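Local coordinates for protein putative tagatose-6-phosphate ketose/aldose isomerase (Escherichia coli, PDB 3C3J) that is of unknown function but carries two SIS domains, each built round a five-stranded parallel sheet flanked by helices, at residues A[14-19]-A[171-176]; A[159-164]-A[180-185]. All blocks are in the same frame, centred on the assembly; numbering follows the deposited sequence.

In the fold
Both contacts use helix 174-187 of the first SIS domain, at successive levels: contact 1 packs helix 15-21 against the loop that leads into it and against its first residue, whereas contact 2 packs the residues at and after strand 159-160 against a later part of the same helix. Their centres lie about 15 Å apart. Along the chain the four segments alternate, so the connection 165-170 leads directly from the first segment of contact 2 into the second of contact 1. The two meet in plain packing, S174 OG lying 3.8 Å from E164 O. Both are buried, one bound mainly through water and the other through direct side-chain packing.

Contact 1 of 2, residues A[14-19]-A[171-176]; sequences TWTEEE and AMTSSI
The start of helix 174-187 in the first SIS domain, together with the loop before it, meets helix 15-21 near the chain's N-terminus through side-chain packing and two bridging waters. T173 sits at the N-cap position of its helix, but its hydroxyl makes no capping bond and goes instead to the second of these waters. A chi1 of 61° turns that hydroxyl to E19, whose CB approaches to 3.3 Å from T173 OG1. The methyl groups of T16 and T173 also meet, CG2 to CG2 at 4.2 Å, the two side chains crossing at about a right angle. One residue on, S174 CB rests 3.4 Å from the backbone O of E19.

No direct hydrogen bond joins the segments; water does so instead. The first water donates to T16 OG1 (2.8 Å) and accepts from A171 N (2.9 Å). The second is held by three partners: it gives one hydrogen to E19 OE1 at 2.7 Å and the other to A171 O at 2.8 Å, and it accepts a hydrogen bond from T173 OG1, also at 2.8 Å. The E19 carboxylate reaches it on a chain extended beyond CG and is fixed further by the backbone N of R168, bonded to OE2, and of G169, bonded to OE1. T16 OG1 has a second partner in D362, and S174 OG is bonded to D167, whose carboxylate also receives the backbone N of T173. Around the contact, helix 335-356 brings L351 against T16 and Q347 against T173, helix 235-249 packs on A171, and helix 63-79 lies against M172 and I176.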
loop_
_atom_site.group_PDB
_atom_site.type_symbol
_atom_site.label_atom_id
_atom_site.label_comp_id
_atom_site.label_asym_id
_atom_site.label_seq_id
_atom_site.Cartn_x
_atom_site.Cartn_y
_atom_site.Cartn_z
ATOM N N THR A 14 -30.937 1.619 -9.280
ATOM C CA THR A 14 -29.844 2.366 -8.670
ATOM C C THR A 14 -28.980 3.022 -9.748
ATOM O O THR A 14 -28.810 2.479 -10.841
ATOM C CB THR A 14 -28.957 1.468 -7.734
ATOM O OG1 THR A 14 -28.294 0.439 -8.486
ATOM C CG2 THR A 14 -29.811 0.814 -6.614
ATOM N N TRP A 15 -28.447 4.194 -9.435
ATOM C CA TRP A 15 -27.452 4.842 -10.276
ATOM C C TRP A 15 -26.207 3.968 -10.393
ATOM O O TRP A 15 -25.565 3.959 -11.438
ATOM C CB TRP A 15 -27.039 6.204 -9.704
ATOM C CG TRP A 15 -28.118 7.229 -9.725
ATOM C CD1 TRP A 15 -28.679 7.879 -8.647
ATOM C CD2 TRP A 15 -28.769 7.736 -10.882
ATOM N NE1 TRP A 15 -29.647 8.759 -9.086
ATOM C CE2 TRP A 15 -29.714 8.694 -10.452
ATOM C CE3 TRP A 15 -28.633 7.492 -12.253
ATOM C CZ2 TRP A 15 -30.529 9.389 -11.343
ATOM C CZ3 TRP A 15 -29.452 8.201 -13.144
ATOM C CH2 TRP A 15 -30.374 9.136 -12.678
ATOM N N THR A 16 -25.863 3.260 -9.312
ATOM C CA THR A 16 -24.648 2.441 -9.283
ATOM C C THR A 16 -24.745 1.334 -10.335
ATOM O O THR A 16 -23.789 1.116 -11.090
ATOM C CB THR A 16 -24.338 1.910 -7.852
ATOM O OG1 THR A 16 -24.264 3.022 -6.940
ATOM C CG2 THR A 16 -22.996 1.161 -7.811
ATOM N N GLU A 17 -25.905 0.681 -10.438
ATOM C CA GLU A 17 -26.075 -0.353 -11.452
ATOM C C GLU A 17 -25.975 0.212 -12.862
ATOM O O GLU A 17 -25.327 -0.389 -13.726
ATOM C CB GLU A 17 -27.392 -1.114 -11.296
ATOM C CG GLU A 17 -27.525 -2.177 -12.369
ATOM C CD GLU A 17 -28.810 -2.966 -12.308
ATOM O OE1 GLU A 17 -29.726 -2.586 -11.536
ATOM O OE2 GLU A 17 -28.901 -3.957 -13.062
ATOM N N GLU A 18 -26.626 1.354 -13.092
ATOM C CA GLU A 18 -26.564 2.048 -14.371
ATOM C C GLU A 18 -25.115 2.353 -14.768
ATOM O O GLU A 18 -24.715 2.166 -15.907
ATOM C CB GLU A 18 -27.361 3.348 -14.292
ATOM C CG GLU A 18 -27.640 4.011 -15.653
ATOM C CD GLU A 18 -26.529 4.932 -16.157
ATOM O OE1 GLU A 18 -25.897 5.614 -15.329
ATOM O OE2 GLU A 18 -26.295 4.979 -17.400
ATOM N N GLU A 19 -24.353 2.812 -13.784
ATOM C CA GLU A 19 -22.970 3.215 -13.963
ATOM C C GLU A 19 -22.052 2.009 -14.201
ATOM O O GLU A 19 -21.100 2.077 -14.984
ATOM C CB GLU A 19 -22.547 4.112 -12.769
ATOM C CG GLU A 19 -23.261 5.491 -12.913
ATOM C CD GLU A 19 -23.457 6.301 -11.655
ATOM O OE1 GLU A 19 -22.970 5.917 -10.546
ATOM O OE2 GLU A 19 -24.128 7.367 -11.814
ATOM N N ALA A 171 -20.160 5.367 -4.571
ATOM C CA ALA A 171 -19.054 4.503 -4.935
ATOM C C ALA A 171 -18.747 4.673 -6.424
ATOM O O ALA A 171 -19.618 4.451 -7.263
ATOM C CB ALA A 171 -19.410 3.071 -4.626
HETATM N N MSE A 172 -17.505 5.028 -6.740
HETATM C CA MSE A 172 -17.077 5.234 -8.123
HETATM C C MSE A 172 -16.982 3.907 -8.855
HETATM O O MSE A 172 -16.440 2.946 -8.323
HETATM C CB MSE A 172 -15.712 5.903 -8.160
HETATM C CG MSE A 172 -15.677 7.327 -7.655
HETATM SE SE MSE A 172 -13.790 7.940 -7.572
HETATM C CE MSE A 172 -13.274 7.857 -9.477
ATOM N N THR A 173 -17.519 3.855 -10.065
ATOM C CA THR A 173 -17.432 2.664 -10.918
ATOM C C THR A 173 -16.931 3.100 -12.306
ATOM O O THR A 173 -15.715 2.983 -12.609
ATOM C CB THR A 173 -18.790 1.901 -10.980
ATOM O OG1 THR A 173 -19.823 2.734 -11.525
ATOM C CG2 THR A 173 -19.202 1.410 -9.573
ATOM N N SER A 174 -17.829 3.609 -13.145
ATOM C CA SER A 174 -17.410 4.014 -14.510
ATOM C C SER A 174 -16.391 5.153 -14.525
ATOM O O SER A 174 -15.607 5.259 -15.469
ATOM C CB SER A 174 -18.606 4.372 -15.415
ATOM O OG SER A 174 -19.222 5.600 -15.070
ATOM N N SER A 175 -16.389 6.010 -13.509
ATOM C CA SER A 175 -15.396 7.104 -13.444
ATOM C C SER A 175 -13.973 6.504 -13.349
ATOM O O SER A 175 -13.111 6.780 -14.194
ATOM C CB SER A 175 -15.694 8.045 -12.279
ATOM O OG SER A 175 -15.841 7.328 -11.070
ATOM N N ILE A 176 -13.765 5.630 -12.375
ATOM C CA ILE A 176 -12.461 5.020 -12.175
ATOM C C ILE A 176 -12.014 4.192 -13.401
ATOM O O ILE A 176 -10.921 4.382 -13.902
ATOM C CB ILE A 176 -12.338 4.208 -10.839
ATOM C CG1 ILE A 176 -10.949 3.555 -10.736
ATOM C CG2 ILE A 176 -13.402 3.132 -10.679
ATOM C CD1 ILE A 176 -10.801 2.224 -11.378
HETATM O O HOH W 1 -22.711 4.016 -4.872
HETATM O O HOH W 2 -21.120 4.244 -9.615
#

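Contact 2 of 2, residues A[159-164]-A[180-185]; sequences LLMPAE and MASCLA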
loop_
_atom_site.group_PDB
_atom_site.type_symbol
_atom_site.label_atom_id
_atom_site.label_comp_id
_atom_site.label_asym_id
_atom_site.label_seq_id
_atom_site.Cartn_x
_atom_site.Cartn_y
_atom_site.Cartn_z
ATOM N N LEU A 159 -7.854 16.333 -19.828
ATOM C CA LEU A 159 -8.610 15.374 -20.592
ATOM C C LEU A 159 -9.941 15.104 -19.871
ATOM O O LEU A 159 -9.977 14.632 -18.734
ATOM C CB LEU A 159 -7.772 14.128 -20.761
ATOM C CG LEU A 159 -8.261 12.970 -21.581
ATOM C CD1 LEU A 159 -8.647 13.430 -22.999
ATOM C CD2 LEU A 159 -7.098 11.931 -21.579
ATOM N N LEU A 160 -11.023 15.399 -20.561
ATOM C CA LEU A 160 -12.364 15.232 -20.015
ATOM C C LEU A 160 -12.934 13.858 -20.358
ATOM O O LEU A 160 -12.874 13.430 -21.524
ATOM C CB LEU A 160 -13.263 16.332 -20.579
ATOM C CG LEU A 160 -14.643 16.504 -19.950
ATOM C CD1 LEU A 160 -14.559 16.880 -18.467
ATOM C CD2 LEU A 160 -15.436 17.571 -20.761
HETATM N N MSE A 161 -13.507 13.179 -19.370
HETATM C CA MSE A 161 -14.085 11.841 -19.584
HETATM C C MSE A 161 -15.500 12.033 -20.144
HETATM O O MSE A 161 -16.046 13.153 -20.051
HETATM C CB MSE A 161 -14.128 11.057 -18.271
HETATM C CG MSE A 161 -12.790 10.782 -17.653
HETATM SE SE MSE A 161 -11.628 9.715 -18.813
HETATM C CE MSE A 161 -10.645 11.104 -19.833
ATOM N N PRO A 162 -16.086 10.978 -20.753
ATOM C CA PRO A 162 -17.472 11.101 -21.209
ATOM C C PRO A 162 -18.433 11.464 -20.071
ATOM O O PRO A 162 -18.239 11.071 -18.920
ATOM C CB PRO A 162 -17.776 9.720 -21.808
ATOM C CG PRO A 162 -16.375 9.179 -22.161
ATOM C CD PRO A 162 -15.528 9.657 -21.065
ATOM N N ALA A 163 -19.443 12.247 -20.406
ATOM C CA ALA A 163 -20.360 12.817 -19.423
ATOM C C ALA A 163 -20.993 11.787 -18.496
ATOM O O ALA A 163 -21.151 12.055 -17.309
ATOM C CB ALA A 163 -21.435 13.620 -20.114
ATOM N N GLU A 164 -21.343 10.608 -19.015
ATOM C CA GLU A 164 -21.997 9.588 -18.190
ATOM C C GLU A 164 -21.114 9.032 -17.086
ATOM O O GLU A 164 -21.620 8.398 -16.154
ATOM C CB GLU A 164 -22.538 8.423 -19.029
ATOM C CG GLU A 164 -21.475 7.461 -19.656
ATOM C CD GLU A 164 -20.952 7.915 -20.999
ATOM O OE1 GLU A 164 -20.956 9.133 -21.255
ATOM O OE2 GLU A 164 -20.546 7.033 -21.803
HETATM N N MSE A 180 -8.906 5.119 -15.906
HETATM C CA MSE A 180 -7.820 4.173 -16.007
HETATM C C MSE A 180 -7.501 3.787 -17.456
HETATM O O MSE A 180 -6.342 3.786 -17.869
HETATM C CB MSE A 180 -8.108 2.916 -15.188
HETATM C CG MSE A 180 -6.938 1.955 -15.191
HETATM SE SE MSE A 180 -6.984 0.758 -13.653
HETATM C CE MSE A 180 -8.782 -0.070 -13.918
ATOM N N ALA A 181 -8.536 3.442 -18.213
ATOM C CA ALA A 181 -8.400 3.101 -19.636
ATOM C C ALA A 181 -7.852 4.279 -20.424
ATOM O O ALA A 181 -7.007 4.103 -21.304
ATOM C CB ALA A 181 -9.745 2.672 -20.212
ATOM N N SER A 182 -8.320 5.483 -20.093
ATOM C CA SER A 182 -7.830 6.696 -20.766
ATOM C C SER A 182 -6.327 6.922 -20.521
ATOM O O SER A 182 -5.577 7.189 -21.464
ATOM C CB SER A 182 -8.639 7.925 -20.359
ATOM O OG SER A 182 -10.024 7.685 -20.580
ATOM N N CYS A 183 -5.902 6.812 -19.268
ATOM C CA CYS A 183 -4.493 6.980 -18.920
ATOM C C CYS A 183 -3.602 5.974 -19.655
ATOM O O CYS A 183 -2.604 6.358 -20.237
ATOM C CB CYS A 183 -4.265 6.881 -17.412
ATOM S SG CYS A 183 -2.599 7.437 -16.925
ATOM N N LEU A 184 -4.007 4.706 -19.675
ATOM C CA LEU A 184 -3.283 3.683 -20.417
ATOM C C LEU A 184 -3.191 4.063 -21.907
ATOM O O LEU A 184 -2.113 3.977 -22.506
ATOM C CB LEU A 184 -3.971 2.331 -20.235
ATOM C CG LEU A 184 -3.849 1.623 -18.890
ATOM C CD1 LEU A 184 -4.847 0.432 -18.849
ATOM C CD2 LEU A 184 -2.407 1.118 -18.600
ATOM N N ALA A 185 -4.299 4.544 -22.480
ATOM C CA ALA A 185 -4.362 4.884 -23.902
ATOM C C ALA A 185 -3.513 6.081 -24.232
ATOM O O ALA A 185 -2.956 6.150 -25.315
ATOM C CB ALA A 185 -5.789 5.120 -24.360
#
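Selenomethionine M161 turns its selenium onto the hydroxyl of S182, SE lying 3.1 Å from OG. The pair joins the edge of a parallel sheet in the alpha/beta SIS fold to helix 174-187: M161 immediately follows one of the two edge strands, 159-160, and S182 projects from the helix toward it. The M161 chain is bent at both chi2 (-61°) and chi3 (91°), which folds its end round toward the helix. Selenium and terminal methyl thus lie alongside the short serine side chain, with CE 3.6 Å from S182 OG. Both SE and CE are also 3.8 Å from S182 CB.

The hydroxyl has its polar partners elsewhere. A chi1 of -54° swings OG back along the helix, where S182 bonds to T178 O in the preceding turn; OG is also bonded to S30 OG of helix 23-49. That helix also packs on L159 through L37 and on M161 through S30, filling in beside the strand. Within the sheet L159 pairs with P137 and T139 of strand 133-139. Past the CE methyl of M161, L159 makes a looser touch on the same serine, its CD2 4.5 Å from S182 CB.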